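Venom allergen-like (VAL) 4 protein (Schistosoma mansoni, PDB 4P27) is a lipid-binding SCP/TAPS (CAP superfamily) protein of a parasitic fluke that lacks the prototypical CAP motifs, its wider biological role being uncertain. Local coordinates at residues Arg9-Phe14 with Tyr134-Asn139; Ala46-Gln51 with Asp62-Ile67; Lys89-Glu94 with Lys113-Asn118. All coordinates share one frame; numbering follows the deposited sequence.

Interaction 1 of 3, residues Arg9-Phe14 with Tyr134-Asn139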
loop_
_atom_site.group_PDB
_atom_site.type_symbol
_atom_site.label_atom_id
_atom_site.label_comp_id
_atom_site.label_asym_id
_atom_site.label_seq_id
_atom_site.Cartn_x
_atom_site.Cartn_y
_atom_site.Cartn_z
ATOM N N ARG A 9 -1.958 -2.857 -13.456
ATOM C CA ARG A 9 -0.759 -3.637 -13.573
ATOM C C ARG A 9 0.454 -2.851 -13.062
ATOM O O ARG A 9 1.267 -3.350 -12.309
ATOM C CB ARG A 9 -0.530 -4.183 -15.012
ATOM C CG ARG A 9 0.868 -4.806 -15.225
ATOM C CD ARG A 9 1.054 -6.170 -14.544
ATOM N NE ARG A 9 -0.066 -7.067 -14.884
ATOM C CZ ARG A 9 -0.344 -8.264 -14.346
ATOM N NH1 ARG A 9 0.407 -8.777 -13.385
ATOM N NH2 ARG A 9 -1.426 -8.930 -14.763
ATOM N N ALA A 10 0.543 -1.587 -13.446
ATOM C CA ALA A 10 1.568 -0.744 -12.951
ATOM C C ALA A 10 1.544 -0.648 -11.370
ATOM O O ALA A 10 2.612 -0.628 -10.728
ATOM C CB ALA A 10 1.367 0.646 -13.592
ATOM N N ILE A 11 0.345 -0.523 -10.773
ATOM C CA ILE A 11 0.269 -0.310 -9.318
ATOM C C ILE A 11 0.747 -1.656 -8.680
ATOM O O ILE A 11 1.521 -1.654 -7.806
ATOM C CB ILE A 11 -1.153 0.007 -8.916
ATOM C CG1 ILE A 11 -1.492 1.454 -9.342
ATOM C CG2 ILE A 11 -1.340 -0.190 -7.371
ATOM C CD1 ILE A 11 -3.000 1.695 -9.392
ATOM N N TYR A 12 0.291 -2.788 -9.195
ATOM C CA TYR A 12 0.688 -4.133 -8.718
ATOM C C TYR A 12 2.181 -4.356 -8.782
ATOM O O TYR A 12 2.835 -4.734 -7.755
ATOM C CB TYR A 12 -0.072 -5.211 -9.542
ATOM C CG TYR A 12 0.041 -6.629 -9.022
ATOM C CD1 TYR A 12 0.186 -6.896 -7.615
ATOM C CD2 TYR A 12 -0.002 -7.709 -9.899
ATOM C CE1 TYR A 12 0.249 -8.195 -7.144
ATOM C CE2 TYR A 12 0.113 -9.057 -9.434
ATOM C CZ TYR A 12 0.245 -9.282 -8.063
ATOM O OH TYR A 12 0.347 -10.573 -7.578
ATOM N N ASN A 13 2.782 -4.020 -9.932
ATOM C CA ASN A 13 4.249 -4.223 -10.038
ATOM C C ASN A 13 5.045 -3.269 -9.151
ATOM O O ASN A 13 6.152 -3.574 -8.713
ATOM C CB ASN A 13 4.733 -3.989 -11.490
ATOM C CG ASN A 13 4.279 -5.084 -12.483
ATOM O OD1 ASN A 13 4.164 -4.793 -13.675
ATOM N ND2 ASN A 13 3.949 -6.273 -12.011
ATOM N N PHE A 14 4.576 -2.047 -9.016
ATOM C CA PHE A 14 5.277 -1.091 -8.159
ATOM C C PHE A 14 5.276 -1.667 -6.700
ATOM O O PHE A 14 6.288 -1.632 -6.026
ATOM C CB PHE A 14 4.536 0.269 -8.196
ATOM C CG PHE A 14 5.303 1.362 -7.487
ATOM C CD1 PHE A 14 5.203 1.521 -6.088
ATOM C CD2 PHE A 14 6.113 2.241 -8.187
ATOM C CE1 PHE A 14 5.938 2.479 -5.440
ATOM C CE2 PHE A 14 6.835 3.260 -7.538
ATOM C CZ PHE A 14 6.756 3.372 -6.166
ATOM N N TYR A 134 -6.658 11.645 -10.527
ATOM C CA TYR A 134 -7.211 10.323 -10.210
ATOM C C TYR A 134 -7.487 10.383 -8.707
ATOM O O TYR A 134 -6.721 10.972 -7.972
ATOM C CB TYR A 134 -6.126 9.285 -10.490
ATOM C CG TYR A 134 -5.936 9.001 -11.967
ATOM C CD1 TYR A 134 -6.919 8.309 -12.679
ATOM C CD2 TYR A 134 -4.804 9.447 -12.647
ATOM C CE1 TYR A 134 -6.752 8.044 -14.022
ATOM C CE2 TYR A 134 -4.619 9.154 -13.987
ATOM C CZ TYR A 134 -5.588 8.501 -14.662
ATOM O OH TYR A 134 -5.444 8.226 -15.991
ATOM N N LEU A 135 -8.599 9.788 -8.293
ATOM C CA LEU A 135 -8.741 9.146 -7.002
ATOM C C LEU A 135 -8.269 7.671 -7.164
ATOM O O LEU A 135 -8.857 6.918 -7.918
ATOM C CB LEU A 135 -10.192 9.210 -6.573
ATOM C CG LEU A 135 -10.413 8.607 -5.150
ATOM C CD1 LEU A 135 -9.461 9.179 -4.096
ATOM C CD2 LEU A 135 -11.792 8.987 -4.740
ATOM N N ILE A 136 -7.138 7.329 -6.544
ATOM C CA ILE A 136 -6.646 5.938 -6.479
ATOM C C ILE A 136 -6.886 5.306 -5.071
ATOM O O ILE A 136 -6.578 5.961 -4.048
ATOM C CB ILE A 136 -5.170 5.949 -6.753
ATOM C CG1 ILE A 136 -4.930 6.664 -8.098
ATOM C CG2 ILE A 136 -4.597 4.519 -6.703
ATOM C CD1 ILE A 136 -3.533 7.233 -8.182
ATOM N N VAL A 137 -7.525 4.116 -5.047
ATOM C CA VAL A 137 -7.866 3.366 -3.835
ATOM C C VAL A 137 -7.131 2.041 -3.994
ATOM O O VAL A 137 -7.359 1.388 -5.001
ATOM C CB VAL A 137 -9.358 3.101 -3.735
ATOM C CG1 VAL A 137 -9.741 2.302 -2.462
ATOM C CG2 VAL A 137 -10.116 4.452 -3.790
ATOM N N CYS A 138 -6.222 1.690 -3.057
ATOM C CA CYS A 138 -5.703 0.288 -2.923
ATOM C C CYS A 138 -6.223 -0.281 -1.650
ATOM O O CYS A 138 -6.160 0.411 -0.606
ATOM C CB CYS A 138 -4.180 0.216 -2.881
ATOM S SG CYS A 138 -3.425 0.421 -4.515
ATOM N N ASN A 139 -6.791 -1.482 -1.774
ATOM C CA ASN A 139 -7.227 -2.304 -0.644
ATOM C C ASN A 139 -6.259 -3.427 -0.458
ATOM O O ASN A 139 -5.711 -3.967 -1.438
ATOM C CB ASN A 139 -8.633 -2.864 -0.781
ATOM C CG ASN A 139 -9.671 -1.787 -0.725
ATOM O OD1 ASN A 139 -9.511 -0.855 0.036
ATOM N ND2 ASN A 139 -10.746 -1.884 -1.575
#
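Ile11, on a turn of helix 6-22, faces Cys138 on strand 133-141, their CA atoms 8.8 Å apart; the helix therefore lies one side-chain layer away from the sheet. All three side chains that meet set out from the backbone toward the opposite segment, and all are buried. Ile11 supplies the whole helical side of the contact and uses both of its branches. Its CG2 methyl, anti to the backbone N, reaches the sulfur, with CG2 of Ile11 3.6 Å from SG of Cys138. The other branch, ending in CD1, runs toward the neighbouring inward-facing residue of the strand, where CD1 of Ile11 comes 4.2 Å from CG2 of Ile136. A single isoleucine thus spans two strand positions that lie on the same face of the sheet. Cys138 SG is oxidised in a disulfide with Cys125 of strand 122-130, so the methyl rests against a sulfur bridge between adjacent strands, not against a thiol. Ile84 and Cys125 also touch Ile11, while Ala87 of helix 84-93 and Tyr127 also touch Ile136. Helix and strand, 120 residues apart in sequence, here form part of the alpha-beta-alpha sandwich of the CAP fold, in which helices pack on both faces of a central sheet.

Interaction 2 of 3, residues Ala46-Gln51 with Asp62-Ile67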
loop_
_atom_site.group_PDB
_atom_site.type_symbol
_atom_site.label_atom_id
_atom_site.label_comp_id
_atom_site.label_asym_id
_atom_site.label_seq_id
_atom_site.Cartn_x
_atom_site.Cartn_y
_atom_site.Cartn_z
ATOM N N ALA A 46 -10.242 -5.345 -5.633
ATOM C CA ALA A 46 -10.045 -4.401 -6.745
ATOM C C ALA A 46 -11.381 -3.746 -7.168
ATOM O O ALA A 46 -11.481 -2.532 -7.312
ATOM C CB ALA A 46 -9.384 -5.063 -7.931
ATOM N N ASN A 47 -12.432 -4.545 -7.225
ATOM C CA ASN A 47 -13.737 -4.020 -7.530
ATOM C C ASN A 47 -14.260 -3.140 -6.459
ATOM O O ASN A 47 -14.932 -2.113 -6.768
ATOM C CB ASN A 47 -14.728 -5.161 -7.773
ATOM C CG ASN A 47 -14.375 -5.935 -9.003
ATOM O OD1 ASN A 47 -13.535 -5.502 -9.810
ATOM N ND2 ASN A 47 -14.971 -7.118 -9.151
ATOM N N LYS A 48 -14.024 -3.510 -5.194
ATOM C CA LYS A 48 -14.553 -2.653 -4.130
ATOM C C LYS A 48 -13.803 -1.333 -4.162
ATOM O O LYS A 48 -14.415 -0.249 -3.976
ATOM C CB LYS A 48 -14.543 -3.312 -2.781
ATOM C CG LYS A 48 -15.697 -4.359 -2.729
ATOM C CD LYS A 48 -17.042 -3.811 -2.243
ATOM C CE LYS A 48 -16.831 -2.984 -0.982
ATOM N NZ LYS A 48 -18.101 -2.430 -0.488
ATOM N N ALA A 49 -12.517 -1.443 -4.502
ATOM C CA ALA A 49 -11.613 -0.260 -4.556
ATOM C C ALA A 49 -12.182 0.661 -5.612
ATOM O O ALA A 49 -12.247 1.887 -5.438
ATOM C CB ALA A 49 -10.193 -0.659 -4.930
ATOM N N LYS A 50 -12.570 0.055 -6.725
ATOM C CA LYS A 50 -13.073 0.800 -7.908
ATOM C C LYS A 50 -14.446 1.463 -7.679
ATOM O O LYS A 50 -14.632 2.620 -8.014
ATOM C CB LYS A 50 -13.195 -0.175 -9.099
ATOM C CG LYS A 50 -13.290 0.560 -10.419
ATOM C CD LYS A 50 -12.074 0.245 -11.278
ATOM C CE LYS A 50 -12.195 -1.070 -12.081
ATOM N NZ LYS A 50 -12.922 -0.866 -13.364
ATOM N N GLN A 51 -15.409 0.739 -7.068
ATOM C CA GLN A 51 -16.665 1.361 -6.677
ATOM C C GLN A 51 -16.410 2.577 -5.787
ATOM O O GLN A 51 -17.077 3.591 -5.949
ATOM C CB GLN A 51 -17.591 0.352 -5.918
ATOM C CG GLN A 51 -18.056 -0.805 -6.832
ATOM C CD GLN A 51 -18.619 -1.970 -6.025
ATOM O OE1 GLN A 51 -18.029 -3.060 -5.946
ATOM N NE2 GLN A 51 -19.750 -1.731 -5.391
ATOM N N ASP A 62 -16.775 6.488 5.861
ATOM C CA ASP A 62 -17.448 5.265 5.351
ATOM C C ASP A 62 -16.752 3.912 5.658
ATOM O O ASP A 62 -16.057 3.337 4.786
ATOM C CB ASP A 62 -17.846 5.390 3.846
ATOM C CG ASP A 62 -19.067 4.586 3.516
ATOM O OD1 ASP A 62 -19.490 3.795 4.381
ATOM O OD2 ASP A 62 -19.583 4.680 2.393
ATOM N N PRO A 63 -16.962 3.386 6.892
ATOM C CA PRO A 63 -16.771 1.940 7.110
ATOM C C PRO A 63 -17.447 0.830 6.217
ATOM O O PRO A 63 -16.881 -0.246 6.183
ATOM C CB PRO A 63 -17.016 1.797 8.621
ATOM C CG PRO A 63 -16.362 3.055 9.135
ATOM C CD PRO A 63 -16.917 4.104 8.190
ATOM N N ASN A 64 -18.539 1.063 5.470
ATOM C CA ASN A 64 -18.933 0.184 4.317
ATOM C C ASN A 64 -17.742 -0.103 3.308
ATOM O O ASN A 64 -17.682 -1.129 2.655
ATOM C CB ASN A 64 -20.169 0.791 3.550
ATOM C CG ASN A 64 -20.963 -0.255 2.682
ATOM O OD1 ASN A 64 -22.215 -0.165 2.490
ATOM N ND2 ASN A 64 -20.250 -1.249 2.163
ATOM N N ASP A 65 -16.804 0.825 3.154
ATOM C CA ASP A 65 -15.748 0.595 2.159
ATOM C C ASP A 65 -14.730 -0.421 2.627
ATOM O O ASP A 65 -13.922 -0.891 1.830
ATOM C CB ASP A 65 -15.084 1.930 1.885
ATOM C CG ASP A 65 -15.979 2.795 0.978
ATOM O OD1 ASP A 65 -16.771 2.215 0.188
ATOM O OD2 ASP A 65 -15.874 3.997 1.068
ATOM N N PHE A 66 -14.770 -0.714 3.932
ATOM C CA PHE A 66 -13.908 -1.730 4.569
ATOM C C PHE A 66 -14.541 -3.103 4.796
ATOM O O PHE A 66 -13.904 -4.028 5.365
ATOM C CB PHE A 66 -13.346 -1.170 5.890
ATOM C CG PHE A 66 -12.470 0.015 5.693
ATOM C CD1 PHE A 66 -13.033 1.298 5.554
ATOM C CD2 PHE A 66 -11.068 -0.140 5.596
ATOM C CE1 PHE A 66 -12.210 2.414 5.339
ATOM C CE2 PHE A 66 -10.245 0.978 5.419
ATOM C CZ PHE A 66 -10.822 2.253 5.269
ATOM N N ILE A 67 -15.750 -3.292 4.292
ATOM C CA ILE A 67 -16.376 -4.605 4.453
ATOM C C ILE A 67 -16.349 -5.273 3.101
ATOM O O ILE A 67 -17.035 -4.812 2.217
ATOM C CB ILE A 67 -17.843 -4.481 4.991
ATOM C CG1 ILE A 67 -17.805 -3.660 6.305
ATOM C CG2 ILE A 67 -18.378 -5.913 5.173
ATOM C CD1 ILE A 67 -19.148 -3.129 6.902
HETATM O O HOH W 1 -16.425 0.404 -2.037
#
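Lys48 and Asn64 make a sparse polar surface contact where helix 43-54 meets the 3-10 turn 63-66 in the loop leading to strand 75-81. The backbones come closest at Lys48 and Asp65, whose CA atoms are 7.2 Å apart, and the lysine side chain reaches across to Asn64 and Ile67. Bent at chi2 and chi3 (-89° and -47°), it folds toward the turn and crosses the side chain of Asn64 at about a right angle. NZ of Lys48 makes one weak hydrogen bond, 3.4 Å from O of Asn64; ND2 of Asn64, 3.6 Å from this NZ, is a neighbour and not a bonding partner. The adjoining carbon, CE of Lys48, lies 3.7 Å from O of Ile67. NZ of Lys48 remains 4.9 Å from OD1 of Asp65, so the opposite charges do not form a salt bridge, though they may still attract each other. A water supplies the second link, donating to O of Lys48 and to OD1 of Asp65, 2.9 Å in each case. That carboxylate oxygen also forms a salt bridge with Arg55, just beyond the helix. The inner side of helix 43-54 is turned to the sheet, with Ala49 resting on Val137 and Asn139 of strand 133-141.

Interaction 3 of 3, residues Lys89-Glu94 with Lys113-Asn118. With NAG (2-acetamido-2-deoxy-beta-D-glucopyranose), chain B.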
loop_
_atom_site.group_PDB
_atom_site.type_symbol
_atom_site.label_atom_id
_atom_site.label_comp_id
_atom_site.label_asym_id
_atom_site.label_seq_id
_atom_site.Cartn_x
_atom_site.Cartn_y
_atom_site.Cartn_z
ATOM N N LYS A 89 4.787 6.796 -5.858
ATOM C CA LYS A 89 6.031 7.328 -5.376
ATOM C C LYS A 89 5.798 8.181 -4.119
ATOM O O LYS A 89 6.597 8.168 -3.186
ATOM C CB LYS A 89 6.635 8.223 -6.451
ATOM C CG LYS A 89 8.132 8.337 -6.286
ATOM C CD LYS A 89 8.706 9.701 -6.684
ATOM C CE LYS A 89 10.232 9.556 -6.760
ATOM N NZ LYS A 89 10.923 10.564 -7.609
ATOM N N ASP A 90 4.720 8.950 -4.116
ATOM C CA ASP A 90 4.331 9.629 -2.906
ATOM C C ASP A 90 4.104 8.662 -1.694
ATOM O O ASP A 90 4.564 8.911 -0.553
ATOM C CB ASP A 90 3.069 10.411 -3.173
ATOM C CG ASP A 90 2.589 11.143 -1.963
ATOM O OD1 ASP A 90 3.363 11.931 -1.432
ATOM O OD2 ASP A 90 1.440 10.963 -1.517
ATOM N N TRP A 91 3.368 7.578 -1.923
ATOM C CA TRP A 91 3.168 6.614 -0.839
ATOM C C TRP A 91 4.526 6.057 -0.385
ATOM O O TRP A 91 4.829 5.983 0.819
ATOM C CB TRP A 91 2.294 5.438 -1.333
ATOM C CG TRP A 91 0.879 5.769 -1.561
ATOM C CD1 TRP A 91 0.246 6.926 -1.291
ATOM C CD2 TRP A 91 -0.088 4.883 -2.149
ATOM N NE1 TRP A 91 -1.117 6.842 -1.699
ATOM C CE2 TRP A 91 -1.308 5.562 -2.209
ATOM C CE3 TRP A 91 -0.028 3.528 -2.603
ATOM C CZ2 TRP A 91 -2.459 4.969 -2.736
ATOM C CZ3 TRP A 91 -1.155 2.988 -3.121
ATOM C CH2 TRP A 91 -2.343 3.692 -3.208
ATOM N N LEU A 92 5.337 5.603 -1.336
ATOM C CA LEU A 92 6.644 5.011 -0.990
ATOM C C LEU A 92 7.552 5.934 -0.125
ATOM O O LEU A 92 8.138 5.515 0.878
ATOM C CB LEU A 92 7.372 4.577 -2.314
ATOM C CG LEU A 92 8.882 4.253 -2.140
ATOM C CD1 LEU A 92 9.077 3.027 -1.259
ATOM C CD2 LEU A 92 9.548 4.010 -3.508
ATOM N N GLU A 93 7.658 7.198 -0.510
ATOM C CA GLU A 93 8.710 8.053 0.035
ATOM C C GLU A 93 8.337 8.517 1.411
ATOM O O GLU A 93 9.132 9.176 2.055
ATOM C CB GLU A 93 8.907 9.290 -0.813
ATOM C CG GLU A 93 8.923 8.928 -2.259
ATOM C CD GLU A 93 10.186 9.310 -2.903
ATOM O OE1 GLU A 93 11.172 8.611 -2.683
ATOM O OE2 GLU A 93 10.161 10.317 -3.604
ATOM N N GLU A 94 7.152 8.157 1.870
ATOM C CA GLU A 94 6.893 8.262 3.266
ATOM C C GLU A 94 7.858 7.473 4.097
ATOM O O GLU A 94 7.863 7.661 5.311
ATOM C CB GLU A 94 5.495 7.755 3.596
ATOM C CG GLU A 94 4.407 8.580 2.978
ATOM C CD GLU A 94 3.059 8.084 3.437
ATOM O OE1 GLU A 94 2.957 7.061 4.185
ATOM O OE2 GLU A 94 2.094 8.704 3.036
ATOM N N LYS A 113 3.996 2.086 5.352
ATOM C CA LYS A 113 3.917 0.926 6.207
ATOM C C LYS A 113 2.983 -0.177 5.687
ATOM O O LYS A 113 3.307 -1.352 5.786
ATOM C CB LYS A 113 3.507 1.275 7.684
ATOM C CG LYS A 113 4.532 2.110 8.463
ATOM C CD LYS A 113 3.987 2.438 9.879
ATOM C CE LYS A 113 4.070 1.216 10.791
ATOM N NZ LYS A 113 3.675 1.618 12.212
ATOM N N GLN A 114 1.840 0.215 5.148
ATOM C CA GLN A 114 0.931 -0.727 4.565
ATOM C C GLN A 114 1.579 -1.411 3.335
ATOM O O GLN A 114 1.351 -2.607 3.126
ATOM C CB GLN A 114 -0.362 -0.019 4.124
ATOM C CG GLN A 114 -1.329 -0.982 3.450
ATOM C CD GLN A 114 -1.830 -2.091 4.449
ATOM O OE1 GLN A 114 -2.781 -1.857 5.188
ATOM N NE2 GLN A 114 -1.252 -3.290 4.398
ATOM N N MET A 115 2.343 -0.648 2.523
ATOM C CA MET A 115 2.972 -1.279 1.322
ATOM C C MET A 115 3.996 -2.326 1.707
ATOM O O MET A 115 4.140 -3.278 1.005
ATOM C CB MET A 115 3.686 -0.236 0.431
ATOM C CG MET A 115 2.668 0.696 -0.316
ATOM S SD MET A 115 3.596 1.905 -1.329
ATOM C CE MET A 115 4.133 0.867 -2.595
ATOM N N VAL A 116 4.694 -2.175 2.836
ATOM C CA VAL A 116 5.705 -3.167 3.220
ATOM C C VAL A 116 5.243 -4.090 4.368
ATOM O O VAL A 116 6.044 -4.759 4.979
ATOM C CB VAL A 116 7.075 -2.536 3.580
ATOM C CG1 VAL A 116 7.740 -1.886 2.339
ATOM C CG2 VAL A 116 6.998 -1.560 4.779
ATOM N N TRP A 117 3.930 -4.203 4.524
ATOM C CA TRP A 117 3.346 -4.920 5.648
ATOM C C TRP A 117 3.539 -6.372 5.407
ATOM O O TRP A 117 3.107 -6.942 4.370
ATOM C CB TRP A 117 1.854 -4.552 5.868
ATOM C CG TRP A 117 1.453 -5.041 7.234
ATOM C CD1 TRP A 117 0.787 -6.218 7.545
ATOM C CD2 TRP A 117 1.720 -4.371 8.467
ATOM N NE1 TRP A 117 0.643 -6.325 8.954
ATOM C CE2 TRP A 117 1.210 -5.201 9.528
ATOM C CE3 TRP A 117 2.366 -3.152 8.793
ATOM C CZ2 TRP A 117 1.321 -4.837 10.895
ATOM C CZ3 TRP A 117 2.432 -2.781 10.166
ATOM C CH2 TRP A 117 1.912 -3.643 11.165
ATOM N N ASN A 118 4.233 -7.016 6.331
ATOM C CA ASN A 118 4.662 -8.414 6.041
ATOM C C ASN A 118 3.540 -9.465 5.961
ATOM O O ASN A 118 3.652 -10.413 5.168
ATOM C CB ASN A 118 5.746 -8.864 7.034
ATOM C CG ASN A 118 5.178 -9.110 8.428
ATOM O OD1 ASN A 118 4.145 -8.510 8.844
ATOM N ND2 ASN A 118 5.879 -9.937 9.187
HETATM C C1 NAG B . 5.592 -10.477 10.413
HETATM C C2 NAG B . 5.909 -11.963 10.650
HETATM C C3 NAG B . 5.752 -12.376 12.081
HETATM C C4 NAG B . 6.530 -11.414 12.934
HETATM C C5 NAG B . 5.962 -10.026 12.738
HETATM C C6 NAG B . 6.623 -9.096 13.720
HETATM C C7 NAG B . 5.353 -13.104 8.648
HETATM C C8 NAG B . 4.361 -13.911 7.905
HETATM N N2 NAG B . 5.077 -12.843 9.892
HETATM O O3 NAG B . 6.228 -13.706 12.234
HETATM O O4 NAG B . 6.414 -11.794 14.272
HETATM O O5 NAG B . 6.160 -9.633 11.393
HETATM O O6 NAG B . 6.225 -7.762 13.518
HETATM O O7 NAG B . 6.335 -12.712 8.095
#
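Met115 reaches from the end of helix 110-115 into the angle between Trp91 and Leu92 on helix 84-93, and it has the most surface buried by this contact. The backbones are nearest at Leu92 and Met115, with CA atoms 7.6 Å apart. The methionine is extended through chi2 (179°), which carries its sulfur across to the other helix; the turn at chi3 (73°) then swings the terminal methyl CE off that line. The sulfur does the touching: SD of Met115 lies 3.8 Å from CB of Trp91 and 4.1 Å from the backbone N of Leu92.

Trp91 meets the sulfur with its CB and with the near edge of its ring. SD of Met115 sits close to the indole plane, 4.2 Å from CE3 of Trp91, and so approaches an edge and not a face, while the two side chains cross at about a right angle. The indole itself runs on toward the sheet, where NE1 is hydrogen-bonded to the carbonyl of Leu78 and the six-membered ring reaches Cys138. That bond helps to fix the rotation of the ring. Leu92 flanks the sulfur more loosely: CB of Leu92 stays 4.7 Å from SD of Met115.

Phe14, His15 and Val18 of helix 6-22 also touch Met115, so its side chain lies between helix 6-22 and helix 84-93. Beyond the helix the chain runs away from helix 84-93 to Asn118, whose ND2 carries the N-linked sugar through a 1.4 Å bond to C1 of NAG; Asn35 is hydrogen-bonded to this sugar.

With only van der Waals contact between the segments, the fit of the thioether against the indole edge and the backbone N of Leu92 rests on shape, while the bond from NE1 to Leu78 sets the indole that the sulfur meets.

Interactions 1 and 3 belong to the core and share a layer of side chains: SG of Cys138 lies 3.7 Å from CH2 of Trp91, and CD1 of Phe14 lies 3.7 Å from CE of Met115, so helices 6-22, 84-93 and 110-115 and the sheet contribute to one core. Both rely on sulfur and hydrocarbon. Interaction 2 is at the surface, where a lysine, backbone carbonyls and a water replace apolar packing. It joins interaction 1 through strand 133-141, with CB of Ala49 3.5 Å from O of Val137, but stays about 8 Å from interaction 3 at the nearest atoms. Along the chain, interactions 2 and 3 follow one another inside the long loop closed by interaction 1.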